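Local coordinates for protein cytochrome c, putative (Shewanella oneidensis, PDB 1SP3) that carries eight c-type hemes and probably acts as a respiratory oxidoreductase, in all likelihood a tetrathionate reductase, at residues N61-A66 with M394-N399; P245-W250 with K330-K335; G334-D339 with A390-W395. All coordinates share one frame; numbering follows the deposited sequence.

Contact 1: N61-A66 with M394-N399; sequences NNFCVA and MWWRIN. With HEC (heme c), chain D; SCN (thiocyanate ion), chain B.
Asn61 and Met394 meet where Met394 SD rests 3.5 Å from Asn61 CB. The thioether gets there on an extended chain, with CG anti to the backbone N (chi1 -174°), and Met394 CG also lies over one face of the Trp396 indole, toward its rim. Asn61 and Trp396 divide one heme c propionate between them: Asn61 ND2 donates to O1A at 2.7 Å, and Trp396 NE1 donates to O2A at 3.0 Å in a nearly straight bond (175°). Asn61 ND2 also makes a weak bond to the thiocyanate, probably a crystallisation ion. Thiocyanate S binds the heme iron FE at 2.4 Å. Two bonds fix the turn of the Asn61 amide, since Phe63 N, closing an Asx turn, and Val65 N reach OD1 from opposite faces of its plane. Phe63 and Trp396 point tip to tip, their planes inclined at 58°. Asn62 packs its amide against Met394 CB, ND2 at 3.8 Å, while bonding His332 through OD1 and Thr392 through ND2. The loop 61-66 thus lies against strand 387-397, with strand 325-339 bonded to Met394 and Trp396, strand 310-315 touching Asn62 and Met394, and strand 246-251 packing on Phe63.

Contact 2: P245-W250 with K330-K335; sequences PTKMQW and KVHTGK
The His332 imidazole leans obliquely on the backbone of Lys247-Trp250, with CD2 3.2 Å from Met248 O and CE1 3.6 Å from Trp250 CB. With CG anti to the backbone N (chi1 178°), the ring is carried out toward that backbone. Phe63 stacks on this ring, whose polar partner is Asn62. The Trp250 indole, by contrast, turns its ring from 330-335: Trp252 stacks on it, Phe278 meets it edge-to-face, and NE1 bonds to Lys275 O. Lys247 passes the imidazole with its aliphatic part, CG lying 3.8 Å from His332 NE2, while its amino end makes a cation-pi contact with Phe278.

Lys330 stretches along an extended chain that bends only at its last torsion, and NZ donates to Lys247 O at 3.1 Å, in the carbonyl plane. Lys153 O accepts a second bond from the same ammonium. Met248 bends at chi2 and chi3, which brings CE to 3.6 Å from Val331 O. Gln249 and Thr333 lie side by side and point the same way, Gln249 CG to Thr333 OG1 being 3.6 Å.

The backbones are joined by Thr333 N to Met248 O (164° at the hydrogen), Trp250 N to Thr333 O, and Lys335 N to Trp250 O. A water gives weak bonds to both Met248 O and Val331 O. At Gly334 the fit is close: a CB built there would fall 2.3 Å from Trp250 O, a clash. The axes of the two strands run 21° apart, with Gln249 paired to Thr333 and Trp250 to Gly334, a parallel pair within a mixed sheet. On its antiparallel side, toward strand 276-281, the strand 246-251 carries a classic beta bulge, Met248 and Gln249 both facing Val279.

Contact 3: G334-D339 with A390-W395; sequences GKQIYD and AATEMW. With HEC (heme c), chain D.
Gly334 and Thr392 exchange two backbone bonds, Gly334 N to Thr392 O at 3.2 Å and Thr392 N to Gly334 O at 2.9 Å. Gln336 and Ala390 do the same, with Gln336 N to Ala390 O at 3.0 Å and Ala390 N to Gln336 O at 2.9 Å. Between these hydrogen-bonded pairs lies the non-hydrogen-bonded pair Lys335-Ala391, where CA-H...O contacts join Lys335 CA to Ala390 O and Ala391 CA to Gly334 O. This is antiparallel pairing in a mixed sheet, and the angle of 123° between the segment axes shows how strongly the strands are turned from a strict antiparallel course.

The polar side-chain contact is on the face that bears Gln336, Ala390 and Thr392. Gln336 CG sits between the backbone N and the carbonyl carbon (chi1 78°), and its side chain crosses that of Thr392 at about a right angle, OE1 lying 3.5 Å from Thr392 CG2. One water bridges them, donating to Gln336 OE1 at 2.7 Å and bonded to Thr392 OG1, whose outside partner is Asn62. Gln336 NE2 reaches Asn61 O weakly. An alanine in place of Gln336 would probably leave that water without its acceptor on strand 325-339, open a gap beside Thr392 CG2 and give up the weak bond to Asn61 O.

Apolar packing is carried by Tyr338, whose CD2 lies 3.6 Å from Ala390 CB, while its hydroxyl bonds to Ser306. Phe345 touches Gln336, Tyr338, Ala390 and Thr392. Farther along 390-395, Met394 CE approaches heme c CBA to 3.7 Å.

From the N terminus, the chain first supplies 61-66, a loop following strand 50-53, and contact 1 closes on strand 387-397 after 327 intervening residues. Contact 2 lies wholly within this span; contact 3 does so up to its last residues, Met394 and Trp395, which it shares with contact 1. Contact 2 closes the shorter loop from 245-250 to 330-335. Contact 3 starts on Gly334 and Lys335, where contact 2 ends, and returns after 50 residues to 390-395. Strand 325-339 is therefore flanked by 246-251, parallel, and 387-397, antiparallel, with His332 O probably bonded to Met394 N between contacts 2 and 3. Contact 1 fastens this sheet to the heme-bearing N-terminal region.

Contact 1: N61-A66 with M394-N399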
loop_
_atom_site.group_PDB
_atom_site.type_symbol
_atom_site.label_atom_id
_atom_site.label_comp_id
_atom_site.label_asym_id
_atom_site.label_seq_id
_atom_site.Cartn_x
_atom_site.Cartn_y
_atom_site.Cartn_z
ATOM N N ASN A 61 -3.784 4.486 -8.824
ATOM C CA ASN A 61 -2.325 4.460 -8.583
ATOM C C ASN A 61 -1.585 4.340 -9.886
ATOM O O ASN A 61 -2.219 4.321 -10.965
ATOM C CB ASN A 61 -1.907 3.385 -7.542
ATOM C CG ASN A 61 -1.979 1.929 -8.092
ATOM O OD1 ASN A 61 -1.964 1.686 -9.324
ATOM N ND2 ASN A 61 -1.954 0.943 -7.160
ATOM N N ASN A 62 -0.245 4.390 -9.845
ATOM C CA ASN A 62 0.548 4.266 -11.082
ATOM C C ASN A 62 1.205 2.866 -11.251
ATOM O O ASN A 62 2.246 2.684 -11.927
ATOM C CB ASN A 62 1.546 5.418 -11.298
ATOM C CG ASN A 62 2.561 5.590 -10.133
ATOM O OD1 ASN A 62 2.666 4.724 -9.240
ATOM N ND2 ASN A 62 3.286 6.733 -10.120
ATOM N N PHE A 63 0.586 1.868 -10.619
ATOM C CA PHE A 63 1.015 0.466 -10.777
ATOM C C PHE A 63 -0.044 -0.141 -11.709
ATOM O O PHE A 63 -0.112 0.246 -12.915
ATOM C CB PHE A 63 1.037 -0.219 -9.411
ATOM C CG PHE A 63 2.294 0.071 -8.600
ATOM C CD1 PHE A 63 2.278 1.024 -7.576
ATOM C CD2 PHE A 63 3.483 -0.595 -8.873
ATOM C CE1 PHE A 63 3.428 1.304 -6.868
ATOM C CE2 PHE A 63 4.618 -0.345 -8.169
ATOM C CZ PHE A 63 4.606 0.587 -7.151
ATOM N N CYS A 64 -0.971 -0.929 -11.141
ATOM C CA CYS A 64 -2.079 -1.482 -11.917
ATOM C C CYS A 64 -3.205 -0.514 -12.181
ATOM O O CYS A 64 -4.161 -0.844 -12.914
ATOM C CB CYS A 64 -2.539 -2.869 -11.345
ATOM S SG CYS A 64 -1.213 -4.202 -11.564
ATOM N N VAL A 65 -3.146 0.672 -11.563
ATOM C CA VAL A 65 -4.104 1.751 -11.864
ATOM C C VAL A 65 -5.392 1.674 -11.033
ATOM O O VAL A 65 -5.633 2.530 -10.176
ATOM C CB VAL A 65 -4.436 1.888 -13.379
ATOM C CG1 VAL A 65 -5.298 3.164 -13.626
ATOM C CG2 VAL A 65 -3.134 2.022 -14.212
ATOM N N ALA A 66 -6.231 0.679 -11.274
ATOM C CA ALA A 66 -7.523 0.698 -10.651
ATOM C C ALA A 66 -8.175 -0.638 -10.776
ATOM O O ALA A 66 -8.071 -1.370 -11.809
ATOM C CB ALA A 66 -8.457 1.737 -11.254
ATOM N N MET A 394 3.889 8.975 -7.336
ATOM C CA MET A 394 3.017 8.602 -6.220
ATOM C C MET A 394 3.855 8.354 -4.952
ATOM O O MET A 394 4.921 7.786 -5.040
ATOM C CB MET A 394 2.263 7.356 -6.564
ATOM C CG MET A 394 1.211 7.022 -5.472
ATOM S SD MET A 394 -0.165 6.153 -6.295
ATOM C CE MET A 394 -1.126 5.639 -4.722
ATOM N N TRP A 395 3.352 8.790 -3.799
ATOM C CA TRP A 395 4.066 8.845 -2.497
ATOM C C TRP A 395 3.451 7.855 -1.537
ATOM O O TRP A 395 2.242 7.816 -1.445
ATOM C CB TRP A 395 3.996 10.240 -1.886
ATOM C CG TRP A 395 4.827 11.194 -2.682
ATOM C CD1 TRP A 395 4.616 11.558 -3.991
ATOM C CD2 TRP A 395 6.079 11.807 -2.297
ATOM N NE1 TRP A 395 5.624 12.375 -4.427
ATOM C CE2 TRP A 395 6.527 12.571 -3.411
ATOM C CE3 TRP A 395 6.828 11.831 -1.103
ATOM C CZ2 TRP A 395 7.726 13.290 -3.415
ATOM C CZ3 TRP A 395 7.981 12.616 -1.042
ATOM C CH2 TRP A 395 8.444 13.320 -2.209
ATOM N N TRP A 396 4.276 7.023 -0.896
ATOM C CA TRP A 396 3.805 6.134 0.161
ATOM C C TRP A 396 4.753 6.301 1.302
ATOM O O TRP A 396 5.970 6.325 1.083
ATOM C CB TRP A 396 3.926 4.631 -0.198
ATOM C CG TRP A 396 2.959 4.137 -1.162
ATOM C CD1 TRP A 396 1.721 3.567 -0.924
ATOM C CD2 TRP A 396 3.126 4.171 -2.552
ATOM N NE1 TRP A 396 1.129 3.225 -2.124
ATOM C CE2 TRP A 396 1.968 3.608 -3.137
ATOM C CE3 TRP A 396 4.124 4.660 -3.379
ATOM C CZ2 TRP A 396 1.786 3.548 -4.526
ATOM C CZ3 TRP A 396 3.965 4.585 -4.701
ATOM C CH2 TRP A 396 2.799 4.003 -5.288
ATOM N N ARG A 397 4.192 6.291 2.507
ATOM C CA ARG A 397 4.945 6.439 3.741
ATOM C C ARG A 397 5.802 5.212 3.974
ATOM O O ARG A 397 5.356 4.108 3.723
ATOM C CB ARG A 397 3.987 6.536 4.922
ATOM C CG ARG A 397 3.162 7.792 4.828
ATOM C CD ARG A 397 2.418 8.095 6.046
ATOM N NE ARG A 397 3.406 8.186 7.162
ATOM C CZ ARG A 397 3.059 8.096 8.451
ATOM N NH1 ARG A 397 1.783 7.904 8.790
ATOM N NH2 ARG A 397 3.982 8.172 9.400
ATOM N N ILE A 398 6.945 5.419 4.599
ATOM C CA ILE A 398 7.790 4.336 4.998
ATOM C C ILE A 398 7.732 4.262 6.530
ATOM O O ILE A 398 8.148 5.172 7.178
ATOM C CB ILE A 398 9.245 4.627 4.538
ATOM C CG1 ILE A 398 9.375 4.550 2.994
ATOM C CG2 ILE A 398 10.170 3.610 5.144
ATOM C CD1 ILE A 398 8.951 3.090 2.542
ATOM N N ASN A 399 7.342 3.114 7.098
ATOM C CA ASN A 399 7.198 2.950 8.524
ATOM C C ASN A 399 7.847 1.729 9.135
ATOM O O ASN A 399 7.931 1.669 10.381
ATOM C CB ASN A 399 5.705 2.959 8.955
ATOM C CG ASN A 399 5.042 4.324 8.711
ATOM O OD1 ASN A 399 5.209 5.296 9.457
ATOM N ND2 ASN A 399 4.272 4.369 7.653
HETATM FE FE HEC D . -3.686 -3.654 -4.492
HETATM C CHA HEC D . -3.725 -0.967 -2.227
HETATM C CHB HEC D . -4.821 -1.545 -6.981
HETATM C CHC HEC D . -3.918 -6.283 -6.667
HETATM C CHD HEC D . -2.404 -5.733 -2.138
HETATM N NA HEC D . -4.164 -1.584 -4.625
HETATM C C1A HEC D . -4.114 -0.669 -3.560
HETATM C C2A HEC D . -4.532 0.629 -4.088
HETATM C C3A HEC D . -4.849 0.483 -5.408
HETATM C C4A HEC D . -4.615 -0.926 -5.756
HETATM C CMA HEC D . -5.353 1.649 -6.365
HETATM C CAA HEC D . -4.576 1.968 -3.256
HETATM C CBA HEC D . -3.371 2.878 -3.613
HETATM C CGA HEC D . -2.035 2.093 -3.522
HETATM O O1A HEC D . -1.489 1.728 -4.605
HETATM O O2A HEC D . -1.455 1.744 -2.402
HETATM N NB HEC D . -4.251 -3.910 -6.444
HETATM C C1B HEC D . -4.745 -2.874 -7.270
HETATM C C2B HEC D . -5.151 -3.435 -8.539
HETATM C C3B HEC D . -4.862 -4.759 -8.459
HETATM C C4B HEC D . -4.314 -5.052 -7.131
HETATM C CMB HEC D . -5.729 -2.582 -9.717
HETATM C CAB HEC D . -5.098 -5.865 -9.519
HETATM C CBB HEC D . -4.948 -5.624 -10.868
HETATM N NC HEC D . -3.188 -5.734 -4.432
HETATM C C1C HEC D . -3.379 -6.618 -5.451
HETATM C C2C HEC D . -2.913 -7.907 -5.024
HETATM C C3C HEC D . -2.449 -7.761 -3.734
HETATM C C4C HEC D . -2.646 -6.367 -3.352
HETATM C CMC HEC D . -2.995 -9.160 -5.949
HETATM C CAC HEC D . -1.823 -8.865 -2.794
HETATM C CBC HEC D . -0.713 -9.636 -3.080
HETATM N ND HEC D . -3.109 -3.386 -2.471
HETATM C C1D HEC D . -2.725 -4.465 -1.706
HETATM C C2D HEC D . -2.651 -3.958 -0.315
HETATM C C3D HEC D . -3.061 -2.480 -0.318
HETATM C C4D HEC D . -3.334 -2.207 -1.713
HETATM C CMD HEC D . -2.244 -4.769 0.915
HETATM C CAD HEC D . -3.097 -1.472 0.899
HETATM C CBD HEC D . -1.707 -0.830 0.979
HETATM C CGD HEC D . -1.478 0.024 2.247
HETATM O O1D HEC D . -0.286 0.066 2.635
HETATM O O2D HEC D . -2.366 0.706 2.908
HETATM S S SCN B . -1.451 -3.037 -5.002
HETATM C C SCN B . -1.345 -2.600 -6.612
HETATM N N SCN B . -1.368 -2.310 -7.743
#

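Contact 2: P245-W250 with K330-K335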
loop_
_atom_site.group_PDB
_atom_site.type_symbol
_atom_site.label_atom_id
_atom_site.label_comp_id
_atom_site.label_asym_id
_atom_site.label_seq_id
_atom_site.Cartn_x
_atom_site.Cartn_y
_atom_site.Cartn_z
ATOM N N PRO A 245 14.717 -6.247 -4.618
ATOM C CA PRO A 245 14.402 -5.060 -5.443
ATOM C C PRO A 245 12.928 -4.703 -5.377
ATOM O O PRO A 245 12.158 -5.635 -5.311
ATOM C CB PRO A 245 14.764 -5.518 -6.888
ATOM C CG PRO A 245 15.752 -6.652 -6.682
ATOM C CD PRO A 245 15.257 -7.365 -5.432
ATOM N N THR A 246 12.587 -3.401 -5.395
ATOM C CA THR A 246 11.230 -2.895 -5.582
ATOM C C THR A 246 11.189 -2.165 -6.865
ATOM O O THR A 246 12.232 -1.594 -7.343
ATOM C CB THR A 246 10.849 -1.696 -4.675
ATOM O OG1 THR A 246 12.018 -1.070 -4.098
ATOM C CG2 THR A 246 9.946 -2.031 -3.718
ATOM N N LYS A 247 9.968 -2.034 -7.364
ATOM C CA LYS A 247 9.778 -1.284 -8.598
ATOM C C LYS A 247 9.807 0.211 -8.282
ATOM O O LYS A 247 9.109 0.656 -7.375
ATOM C CB LYS A 247 8.477 -1.709 -9.202
ATOM C CG LYS A 247 8.251 -1.232 -10.629
ATOM C CD LYS A 247 6.954 -1.859 -11.184
ATOM C CE LYS A 247 7.125 -3.352 -11.359
ATOM N NZ LYS A 247 5.798 -3.936 -11.826
ATOM N N MET A 248 10.625 0.947 -9.005
ATOM C CA MET A 248 10.726 2.377 -8.839
ATOM C C MET A 248 10.045 3.133 -9.993
ATOM O O MET A 248 9.558 4.252 -9.795
ATOM C CB MET A 248 12.198 2.812 -8.681
ATOM C CG MET A 248 12.867 2.175 -7.379
ATOM S SD MET A 248 12.133 2.730 -5.750
ATOM C CE MET A 248 12.437 4.582 -5.694
ATOM N N GLN A 249 9.963 2.533 -11.163
ATOM C CA GLN A 249 9.275 3.191 -12.328
ATOM C C GLN A 249 8.511 2.171 -13.109
ATOM O O GLN A 249 8.963 1.065 -13.234
ATOM C CB GLN A 249 10.254 3.820 -13.296
ATOM C CG GLN A 249 11.358 4.625 -12.573
ATOM C CD GLN A 249 12.300 5.322 -13.512
ATOM O OE1 GLN A 249 13.494 5.477 -13.183
ATOM N NE2 GLN A 249 11.799 5.709 -14.696
ATOM N N TRP A 250 7.352 2.576 -13.618
ATOM C CA TRP A 250 6.501 1.763 -14.491
ATOM C C TRP A 250 5.980 2.711 -15.613
ATOM O O TRP A 250 5.020 3.493 -15.418
ATOM C CB TRP A 250 5.308 1.192 -13.713
ATOM C CG TRP A 250 4.518 0.146 -14.432
ATOM C CD1 TRP A 250 4.305 0.014 -15.820
ATOM C CD2 TRP A 250 3.763 -0.912 -13.809
ATOM N NE1 TRP A 250 3.463 -1.053 -16.036
ATOM C CE2 TRP A 250 3.128 -1.635 -14.827
ATOM C CE3 TRP A 250 3.553 -1.294 -12.481
ATOM C CZ2 TRP A 250 2.333 -2.734 -14.570
ATOM C CZ3 TRP A 250 2.780 -2.398 -12.218
ATOM C CH2 TRP A 250 2.162 -3.100 -13.255
ATOM N N LYS A 330 8.481 6.372 0.127
ATOM C CA LYS A 330 8.796 5.732 -1.112
ATOM C C LYS A 330 8.000 6.398 -2.247
ATOM O O LYS A 330 6.770 6.715 -2.112
ATOM C CB LYS A 330 8.521 4.226 -1.080
ATOM C CG LYS A 330 8.540 3.669 -2.528
ATOM C CD LYS A 330 8.478 2.191 -2.609
ATOM C CE LYS A 330 8.772 1.783 -4.126
ATOM N NZ LYS A 330 7.754 0.833 -4.580
ATOM N N VAL A 331 8.701 6.670 -3.342
ATOM C CA VAL A 331 8.086 7.431 -4.429
ATOM C C VAL A 331 8.197 6.605 -5.714
ATOM O O VAL A 331 9.286 6.177 -6.084
ATOM C CB VAL A 331 8.808 8.768 -4.649
ATOM C CG1 VAL A 331 8.248 9.511 -5.911
ATOM C CG2 VAL A 331 8.750 9.663 -3.325
ATOM N N HIS A 332 7.096 6.292 -6.329
ATOM C CA HIS A 332 7.125 5.470 -7.541
ATOM C C HIS A 332 6.730 6.398 -8.740
ATOM O O HIS A 332 5.815 7.200 -8.562
ATOM C CB HIS A 332 6.125 4.351 -7.390
ATOM C CG HIS A 332 6.035 3.476 -8.602
ATOM N ND1 HIS A 332 4.899 3.387 -9.370
ATOM C CD2 HIS A 332 6.927 2.608 -9.148
ATOM C CE1 HIS A 332 5.081 2.490 -10.328
ATOM N NE2 HIS A 332 6.313 2.017 -10.226
ATOM N N THR A 333 7.481 6.375 -9.870
ATOM C CA THR A 333 7.120 7.205 -11.003
ATOM C C THR A 333 6.727 6.355 -12.196
ATOM O O THR A 333 6.926 5.167 -12.188
ATOM C CB THR A 333 8.194 8.191 -11.375
ATOM O OG1 THR A 333 9.352 7.496 -11.732
ATOM C CG2 THR A 333 8.684 9.019 -10.120
ATOM N N GLY A 334 6.088 6.945 -13.168
ATOM C CA GLY A 334 5.607 6.155 -14.280
ATOM C C GLY A 334 4.974 7.020 -15.299
ATOM O O GLY A 334 5.065 8.255 -15.174
ATOM N N LYS A 335 4.462 6.357 -16.331
ATOM C CA LYS A 335 3.535 6.932 -17.320
ATOM C C LYS A 335 2.372 6.019 -17.496
ATOM O O LYS A 335 2.522 4.790 -17.538
ATOM C CB LYS A 335 4.164 7.075 -18.693
ATOM C CG LYS A 335 5.355 8.085 -18.758
ATOM C CD LYS A 335 5.425 8.795 -20.075
ATOM C CE LYS A 335 6.514 8.276 -20.898
ATOM N NZ LYS A 335 6.193 8.504 -22.370
HETATM O O HOH W 1 11.428 6.695 -8.563
#

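Contact 3: G334-D339 with A390-W395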
loop_
_atom_site.group_PDB
_atom_site.type_symbol
_atom_site.label_atom_id
_atom_site.label_comp_id
_atom_site.label_asym_id
_atom_site.label_seq_id
_atom_site.Cartn_x
_atom_site.Cartn_y
_atom_site.Cartn_z
ATOM N N GLY A 334 6.088 6.945 -13.168
ATOM C CA GLY A 334 5.607 6.155 -14.280
ATOM C C GLY A 334 4.974 7.020 -15.299
ATOM O O GLY A 334 5.065 8.255 -15.174
ATOM N N LYS A 335 4.462 6.357 -16.331
ATOM C CA LYS A 335 3.535 6.932 -17.320
ATOM C C LYS A 335 2.372 6.019 -17.496
ATOM O O LYS A 335 2.522 4.790 -17.538
ATOM C CB LYS A 335 4.164 7.075 -18.693
ATOM C CG LYS A 335 5.355 8.085 -18.758
ATOM C CD LYS A 335 5.425 8.795 -20.075
ATOM C CE LYS A 335 6.514 8.276 -20.898
ATOM N NZ LYS A 335 6.193 8.504 -22.370
ATOM N N GLN A 336 1.201 6.610 -17.647
ATOM C CA GLN A 336 -0.013 5.804 -17.760
ATOM C C GLN A 336 -1.085 6.489 -18.586
ATOM O O GLN A 336 -0.992 7.670 -18.942
ATOM C CB GLN A 336 -0.500 5.445 -16.363
ATOM C CG GLN A 336 -1.237 6.589 -15.660
ATOM C CD GLN A 336 -1.424 6.256 -14.168
ATOM O OE1 GLN A 336 -0.470 6.241 -13.354
ATOM N NE2 GLN A 336 -2.629 6.014 -13.820
ATOM N N ILE A 337 -2.111 5.741 -18.898
ATOM C CA ILE A 337 -3.029 6.121 -19.955
ATOM C C ILE A 337 -4.076 7.140 -19.511
ATOM O O ILE A 337 -4.639 7.054 -18.436
ATOM C CB ILE A 337 -3.714 4.836 -20.521
ATOM C CG1 ILE A 337 -4.609 5.184 -21.761
ATOM C CG2 ILE A 337 -4.511 4.062 -19.410
ATOM C CD1 ILE A 337 -5.227 3.929 -22.512
ATOM N N TYR A 338 -4.283 8.149 -20.367
ATOM C CA TYR A 338 -5.214 9.204 -20.129
ATOM C C TYR A 338 -6.061 9.508 -21.399
ATOM O O TYR A 338 -5.657 9.270 -22.519
ATOM C CB TYR A 338 -4.520 10.480 -19.527
ATOM C CG TYR A 338 -3.917 11.443 -20.524
ATOM C CD1 TYR A 338 -4.632 12.550 -21.006
ATOM C CD2 TYR A 338 -2.613 11.249 -20.977
ATOM C CE1 TYR A 338 -4.032 13.461 -21.965
ATOM C CE2 TYR A 338 -2.022 12.120 -21.898
ATOM C CZ TYR A 338 -2.725 13.200 -22.391
ATOM O OH TYR A 338 -2.059 14.028 -23.296
ATOM N N ASP A 339 -7.254 9.999 -21.177
ATOM C CA ASP A 339 -8.159 10.417 -22.261
ATOM C C ASP A 339 -7.692 11.755 -22.851
ATOM O O ASP A 339 -7.732 12.792 -22.181
ATOM C CB ASP A 339 -9.539 10.584 -21.671
ATOM C CG ASP A 339 -10.599 10.776 -22.728
ATOM O OD1 ASP A 339 -10.545 11.818 -23.479
ATOM O OD2 ASP A 339 -11.528 9.947 -22.817
ATOM N N ALA A 390 0.576 9.901 -19.924
ATOM C CA ALA A 390 1.158 11.013 -19.153
ATOM C C ALA A 390 1.930 10.600 -17.913
ATOM O O ALA A 390 1.599 9.583 -17.294
ATOM C CB ALA A 390 0.069 12.017 -18.758
ATOM N N ALA A 391 2.880 11.441 -17.488
ATOM C CA ALA A 391 3.796 11.125 -16.376
ATOM C C ALA A 391 3.176 11.342 -15.043
ATOM O O ALA A 391 2.346 12.245 -14.909
ATOM C CB ALA A 391 5.168 11.844 -16.496
ATOM N N THR A 392 3.521 10.468 -14.068
ATOM C CA THR A 392 2.966 10.548 -12.716
ATOM C C THR A 392 4.007 10.247 -11.700
ATOM O O THR A 392 5.058 9.739 -12.032
ATOM C CB THR A 392 1.875 9.485 -12.462
ATOM O OG1 THR A 392 2.496 8.198 -12.497
ATOM C CG2 THR A 392 0.773 9.469 -13.620
ATOM N N GLU A 393 3.723 10.627 -10.451
ATOM C CA GLU A 393 4.494 10.183 -9.307
ATOM C C GLU A 393 3.513 9.886 -8.227
ATOM O O GLU A 393 2.394 10.483 -8.176
ATOM C CB GLU A 393 5.569 11.208 -8.901
ATOM C CG GLU A 393 5.165 12.403 -8.012
ATOM C CD GLU A 393 6.400 13.251 -7.676
ATOM O OE1 GLU A 393 7.406 13.117 -8.397
ATOM O OE2 GLU A 393 6.413 13.976 -6.680
ATOM N N MET A 394 3.889 8.975 -7.336
ATOM C CA MET A 394 3.017 8.602 -6.220
ATOM C C MET A 394 3.855 8.354 -4.952
ATOM O O MET A 394 4.921 7.786 -5.040
ATOM C CB MET A 394 2.263 7.356 -6.564
ATOM C CG MET A 394 1.211 7.022 -5.472
ATOM S SD MET A 394 -0.165 6.153 -6.295
ATOM C CE MET A 394 -1.126 5.639 -4.722
ATOM N N TRP A 395 3.352 8.790 -3.799
ATOM C CA TRP A 395 4.066 8.845 -2.497
ATOM C C TRP A 395 3.451 7.855 -1.537
ATOM O O TRP A 395 2.242 7.816 -1.445
ATOM C CB TRP A 395 3.996 10.240 -1.886
ATOM C CG TRP A 395 4.827 11.194 -2.682
ATOM C CD1 TRP A 395 4.616 11.558 -3.991
ATOM C CD2 TRP A 395 6.079 11.807 -2.297
ATOM N NE1 TRP A 395 5.624 12.375 -4.427
ATOM C CE2 TRP A 395 6.527 12.571 -3.411
ATOM C CE3 TRP A 395 6.828 11.831 -1.103
ATOM C CZ2 TRP A 395 7.726 13.290 -3.415
ATOM C CZ3 TRP A 395 7.981 12.616 -1.042
ATOM C CH2 TRP A 395 8.444 13.320 -2.209
HETATM FE FE HEC D . -3.686 -3.654 -4.492
HETATM C CHA HEC D . -3.725 -0.967 -2.227
HETATM C CHB HEC D . -4.821 -1.545 -6.981
HETATM C CHC HEC D . -3.918 -6.283 -6.667
HETATM C CHD HEC D . -2.404 -5.733 -2.138
HETATM N NA HEC D . -4.164 -1.584 -4.625
HETATM C C1A HEC D . -4.114 -0.669 -3.560
HETATM C C2A HEC D . -4.532 0.629 -4.088
HETATM C C3A HEC D . -4.849 0.483 -5.408
HETATM C C4A HEC D . -4.615 -0.926 -5.756
HETATM C CMA HEC D . -5.353 1.649 -6.365
HETATM C CAA HEC D . -4.576 1.968 -3.256
HETATM C CBA HEC D . -3.371 2.878 -3.613
HETATM C CGA HEC D . -2.035 2.093 -3.522
HETATM O O1A HEC D . -1.489 1.728 -4.605
HETATM O O2A HEC D . -1.455 1.744 -2.402
HETATM N NB HEC D . -4.251 -3.910 -6.444
HETATM C C1B HEC D . -4.745 -2.874 -7.270
HETATM C C2B HEC D . -5.151 -3.435 -8.539
HETATM C C3B HEC D . -4.862 -4.759 -8.459
HETATM C C4B HEC D . -4.314 -5.052 -7.131
HETATM C CMB HEC D . -5.729 -2.582 -9.717
HETATM C CAB HEC D . -5.098 -5.865 -9.519
HETATM C CBB HEC D . -4.948 -5.624 -10.868
HETATM N NC HEC D . -3.188 -5.734 -4.432
HETATM C C1C HEC D . -3.379 -6.618 -5.451
HETATM C C2C HEC D . -2.913 -7.907 -5.024
HETATM C C3C HEC D . -2.449 -7.761 -3.734
HETATM C C4C HEC D . -2.646 -6.367 -3.352
HETATM C CMC HEC D . -2.995 -9.160 -5.949
HETATM C CAC HEC D . -1.823 -8.865 -2.794
HETATM C CBC HEC D . -0.713 -9.636 -3.080
HETATM N ND HEC D . -3.109 -3.386 -2.471
HETATM C C1D HEC D . -2.725 -4.465 -1.706
HETATM C C2D HEC D . -2.651 -3.958 -0.315
HETATM C C3D HEC D . -3.061 -2.480 -0.318
HETATM C C4D HEC D . -3.334 -2.207 -1.713
HETATM C CMD HEC D . -2.244 -4.769 0.915
HETATM C CAD HEC D . -3.097 -1.472 0.899
HETATM C CBD HEC D . -1.707 -0.830 0.979
HETATM C CGD HEC D . -1.478 0.024 2.247
HETATM O O1D HEC D . -0.286 0.066 2.635
HETATM O O2D HEC D . -2.366 0.706 2.908
HETATM O O HOH W 2 1.985 6.374 -14.382
#